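Local coordinates for protein ubiquitin-conjugating enzyme E2-21 kDa (Pichia angusta, PDB 5NL8) that catalyses the transfer of ubiquitin to other proteins as an E2 conjugating enzyme and is probably essential for peroxisome biogenesis, at residues T6-R9 / L10-Y14; P131-T134 / L135-L139. One frame throughout, in Å; residues are numbered along the deposited sequence.

From the N terminus, the chain enters helix 6-21, whose first turns hold contact 1. It then runs through the four-stranded antiparallel sheet and past the predicted active-site C121 before the loop 131-134 leads into helix 135-147 at contact 2. Both contacts are local, within a turn or so of chain, so neither closes a long loop; they follow in series without nesting or crossing. In space their centres lie about 12 Å apart, and E13 of contact 1 meets T134 and L135 of contact 2. The N-terminal helix of the ubiquitin-conjugating fold is thereby tied to the start of the helix that packs against the central sheet.

Contact 1 of 2, residues T6-R9 / L10-Y14; sequences TEKR and LLKEY
R9 and E13, one helical turn apart, form an i to i+4 salt bridge on helix 6-21, with R9 NH1 2.5 Å from E13 OE2. The carboxylate does not meet the guanidinium as a flat, two-pronged pair. Its plane stands 82° to that of the guanidinium, and OE2 sits over one face, 3.1 Å from R9 CZ. R9 reaches there as an extended chain from CG to NE. E13 starts with CG anti to its carbonyl carbon (chi1 -62°), which lays CG against the preceding turn, 3.3 Å from R9 O. On another face of the helix K8 and K12 run side by side in the same direction, both bent near their ends, and their NZ atoms come within 4.1 Å, a pair of like charges on an exposed surface. Main-chain bonds from L10, L11, K12 and E13 N to the carbonyls four residues earlier hold these turns together, and the buried L10 rests its CG 3.4 Å from T6 O. Beyond the helix, E13 OE1 accepts a hydrogen bond from L135 N and is hydrogen-bonded to Y73 OH, while R9 NH2 reaches W133 O weakly. The E13 carboxylate therefore divides its oxygens, OE2 to R9, OE1 to Y73 and the start of helix 135-147; arginine and helix N terminus together would probably keep this buried acid ionised.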
loop_
_atom_site.group_PDB
_atom_site.type_symbol
_atom_site.label_atom_id
_atom_site.label_comp_id
_atom_site.label_asym_id
_atom_site.label_seq_id
_atom_site.Cartn_x
_atom_site.Cartn_y
_atom_site.Cartn_z
ATOM N N THR A 6 12.712 -0.888 -21.143
ATOM C CA THR A 6 12.196 -0.748 -19.788
ATOM C C THR A 6 10.858 -1.469 -19.665
ATOM O O THR A 6 10.523 -2.016 -18.612
ATOM C CB THR A 6 12.027 0.731 -19.397
ATOM O OG1 THR A 6 10.943 1.301 -20.138
ATOM C CG2 THR A 6 13.300 1.511 -19.690
ATOM N N GLU A 7 10.103 -1.472 -20.761
ATOM C CA GLU A 7 8.830 -2.176 -20.820
ATOM C C GLU A 7 9.042 -3.677 -20.673
ATOM O O GLU A 7 8.234 -4.373 -20.053
ATOM C CB GLU A 7 8.106 -1.875 -22.133
ATOM C CG GLU A 7 7.455 -0.499 -22.184
ATOM C CD GLU A 7 6.828 -0.202 -23.532
ATOM O OE1 GLU A 7 7.581 0.050 -24.495
ATOM O OE2 GLU A 7 5.583 -0.223 -23.628
ATOM N N LYS A 8 10.135 -4.171 -21.244
ATOM C CA LYS A 8 10.471 -5.584 -21.155
ATOM C C LYS A 8 10.757 -5.970 -19.710
ATOM O O LYS A 8 10.293 -7.004 -19.223
ATOM C CB LYS A 8 11.672 -5.903 -22.047
ATOM C CG LYS A 8 11.668 -7.309 -22.613
ATOM C CD LYS A 8 12.903 -7.559 -23.460
ATOM C CE LYS A 8 13.624 -8.829 -23.036
ATOM N NZ LYS A 8 14.026 -8.798 -21.602
ATOM N N ARG A 9 11.519 -5.122 -19.028
ATOM C CA ARG A 9 11.836 -5.319 -17.616
ATOM C C ARG A 9 10.575 -5.315 -16.757
ATOM O O ARG A 9 10.358 -6.219 -15.946
ATOM C CB ARG A 9 12.799 -4.236 -17.127
ATOM C CG ARG A 9 13.393 -4.508 -15.759
ATOM C CD ARG A 9 14.377 -3.421 -15.361
ATOM N NE ARG A 9 15.219 -3.829 -14.238
ATOM C CZ ARG A 9 14.926 -3.603 -12.961
ATOM N NH1 ARG A 9 13.806 -2.972 -12.636
ATOM N NH2 ARG A 9 15.752 -4.011 -12.006
ATOM N N LEU A 10 9.744 -4.292 -16.952
ATOM C CA LEU A 10 8.495 -4.157 -16.210
ATOM C C LEU A 10 7.593 -5.370 -16.410
ATOM O O LEU A 10 7.002 -5.888 -15.454
ATOM C CB LEU A 10 7.761 -2.881 -16.629
ATOM C CG LEU A 10 8.330 -1.580 -16.062
ATOM C CD1 LEU A 10 7.903 -0.390 -16.904
ATOM C CD2 LEU A 10 7.897 -1.398 -14.614
ATOM N N LEU A 11 7.501 -5.824 -17.656
ATOM C CA LEU A 11 6.708 -7.002 -17.968
ATOM C C LEU A 11 7.261 -8.227 -17.250
ATOM O O LEU A 11 6.508 -8.984 -16.638
ATOM C CB LEU A 11 6.665 -7.246 -19.477
ATOM C CG LEU A 11 5.946 -8.528 -19.904
ATOM C CD1 LEU A 11 4.478 -8.486 -19.514
ATOM C CD2 LEU A 11 6.099 -8.762 -21.399
ATOM N N LYS A 12 8.577 -8.408 -17.313
ATOM C CA LYS A 12 9.209 -9.560 -16.676
ATOM C C LYS A 12 8.923 -9.580 -15.177
ATOM O O LYS A 12 8.573 -10.619 -14.617
ATOM C CB LYS A 12 10.718 -9.557 -16.922
ATOM C CG LYS A 12 11.399 -10.870 -16.573
ATOM C CD LYS A 12 12.798 -10.944 -17.159
ATOM C CE LYS A 12 12.778 -10.698 -18.658
ATOM N NZ LYS A 12 12.547 -11.956 -19.417
ATOM N N GLU A 13 9.054 -8.426 -14.533
ATOM C CA GLU A 13 8.780 -8.326 -13.101
ATOM C C GLU A 13 7.318 -8.643 -12.782
ATOM O O GLU A 13 7.018 -9.363 -11.816
ATOM C CB GLU A 13 9.135 -6.932 -12.588
ATOM C CG GLU A 13 10.602 -6.571 -12.723
ATOM C CD GLU A 13 10.896 -5.161 -12.248
ATOM O OE1 GLU A 13 10.048 -4.581 -11.537
ATOM O OE2 GLU A 13 11.974 -4.630 -12.585
ATOM N N TYR A 14 6.418 -8.100 -13.601
ATOM C CA TYR A 14 4.986 -8.337 -13.440
ATOM C C TYR A 14 4.664 -9.826 -13.515
ATOM O O TYR A 14 3.953 -10.362 -12.661
ATOM C CB TYR A 14 4.196 -7.566 -14.505
ATOM C CG TYR A 14 2.701 -7.826 -14.509
ATOM C CD1 TYR A 14 1.983 -7.919 -13.322
ATOM C CD2 TYR A 14 2.005 -7.958 -15.705
ATOM C CE1 TYR A 14 0.616 -8.151 -13.329
ATOM C CE2 TYR A 14 0.638 -8.187 -15.720
ATOM C CZ TYR A 14 -0.052 -8.282 -14.530
ATOM O OH TYR A 14 -1.409 -8.513 -14.542
#

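Contact 2 of 2, residues P131-T134 / L135-L139; sequences PAWT and LQSAL
The backbone passes from an extended W133 and T134 straight into helix 135-147, with T134 as N-cap and its carbonyl O accepting the first-turn bond from A138 N at 3.2 Å. S137, three residues into the helix, points its CB toward the loop and sets OG between its backbone N and carbonyl carbon (chi1 49°), where T134 N donates to OG over 2.6 Å. This bond, from the N-cap amide to the side chain at N3, is one half of a capping box. The reciprocal half is missing: T134 OG1 lies anti to its own backbone N and 5.0 Å from S137 N, turned instead to E13 OE1 of the N-terminal helix in a weak hydrogen bond. That rotation sends the methyl over the first turn, with T134 CG2 3.3 Å from S137 OG and 3.7 Å from Q136 CB. W133 borders the same serine obliquely with its six-membered ring, CE3 3.5 Å from S137 OG and CZ3 3.6 Å from S137 O. Capping is thus shared between chain segments: S137 fixes the N-cap amide from within, while the E13 carboxylate caps the first turn from the N-terminal helix and brings a negative charge that probably suits the helix dipole.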
loop_
_atom_site.group_PDB
_atom_site.type_symbol
_atom_site.label_atom_id
_atom_site.label_comp_id
_atom_site.label_asym_id
_atom_site.label_seq_id
_atom_site.Cartn_x
_atom_site.Cartn_y
_atom_site.Cartn_z
ATOM N N PRO A 131 19.069 0.136 -8.354
ATOM C CA PRO A 131 18.670 -0.532 -9.601
ATOM C C PRO A 131 18.471 -2.043 -9.466
ATOM O O PRO A 131 17.954 -2.671 -10.390
ATOM C CB PRO A 131 19.837 -0.230 -10.546
ATOM C CG PRO A 131 20.428 1.026 -10.018
ATOM C CD PRO A 131 20.296 0.933 -8.529
ATOM N N ALA A 132 18.874 -2.613 -8.334
ATOM C CA ALA A 132 18.694 -4.039 -8.083
ATOM C C ALA A 132 17.279 -4.341 -7.596
ATOM O O ALA A 132 16.861 -5.499 -7.555
ATOM C CB ALA A 132 19.717 -4.530 -7.070
ATOM N N TRP A 133 16.547 -3.295 -7.226
ATOM C CA TRP A 133 15.194 -3.448 -6.701
ATOM C C TRP A 133 14.167 -3.700 -7.804
ATOM O O TRP A 133 14.370 -3.332 -8.962
ATOM C CB TRP A 133 14.793 -2.212 -5.895
ATOM C CG TRP A 133 15.377 -2.163 -4.511
ATOM C CD1 TRP A 133 16.694 -2.260 -4.172
ATOM C CD2 TRP A 133 14.658 -1.986 -3.285
ATOM N NE1 TRP A 133 16.841 -2.165 -2.808
ATOM C CE2 TRP A 133 15.606 -1.996 -2.240
ATOM C CE3 TRP A 133 13.307 -1.825 -2.966
ATOM C CZ2 TRP A 133 15.245 -1.850 -0.902
ATOM C CZ3 TRP A 133 12.950 -1.680 -1.636
ATOM C CH2 TRP A 133 13.915 -1.694 -0.621
ATOM N N THR A 134 13.061 -4.330 -7.424
ATOM C CA THR A 134 11.971 -4.629 -8.341
ATOM C C THR A 134 10.666 -4.036 -7.823
ATOM O O THR A 134 10.644 -3.396 -6.772
ATOM C CB THR A 134 11.791 -6.143 -8.530
ATOM O OG1 THR A 134 10.671 -6.391 -9.387
ATOM C CG2 THR A 134 11.537 -6.808 -7.192
ATOM N N LEU A 135 9.582 -4.254 -8.563
ATOM C CA LEU A 135 8.254 -3.846 -8.113
ATOM C C LEU A 135 7.875 -4.587 -6.836
ATOM O O LEU A 135 7.337 -3.998 -5.886
ATOM C CB LEU A 135 7.208 -4.112 -9.197
ATOM C CG LEU A 135 7.279 -3.265 -10.468
ATOM C CD1 LEU A 135 6.237 -3.726 -11.478
ATOM C CD2 LEU A 135 7.093 -1.797 -10.135
ATOM N N GLN A 136 8.168 -5.885 -6.830
ATOM C CA GLN A 136 7.871 -6.741 -5.690
ATOM C C GLN A 136 8.539 -6.218 -4.422
ATOM O O GLN A 136 7.910 -6.140 -3.364
ATOM C CB GLN A 136 8.313 -8.180 -5.969
ATOM C CG GLN A 136 7.980 -9.149 -4.847
ATOM C CD GLN A 136 8.481 -10.549 -5.117
ATOM O OE1 GLN A 136 8.804 -10.893 -6.253
ATOM N NE2 GLN A 136 8.556 -11.366 -4.072
ATOM N N SER A 137 9.808 -5.843 -4.536
ATOM C CA SER A 137 10.556 -5.369 -3.379
ATOM C C SER A 137 9.988 -4.045 -2.873
ATOM O O SER A 137 10.008 -3.774 -1.676
ATOM C CB SER A 137 12.045 -5.229 -3.713
ATOM O OG SER A 137 12.246 -4.512 -4.917
ATOM N N ALA A 138 9.467 -3.226 -3.783
ATOM C CA ALA A 138 8.842 -1.967 -3.390
ATOM C C ALA A 138 7.556 -2.222 -2.600
ATOM O O ALA A 138 7.331 -1.621 -1.534
ATOM C CB ALA A 138 8.561 -1.109 -4.611
ATOM N N LEU A 139 6.718 -3.120 -3.118
ATOM C CA LEU A 139 5.493 -3.493 -2.407
ATOM C C LEU A 139 5.811 -4.020 -1.002
ATOM O O LEU A 139 5.235 -3.565 0.005
ATOM C CB LEU A 139 4.704 -4.533 -3.209
ATOM C CG LEU A 139 4.138 -4.045 -4.549
ATOM C CD1 LEU A 139 3.429 -5.159 -5.307
ATOM C CD2 LEU A 139 3.203 -2.863 -4.331
#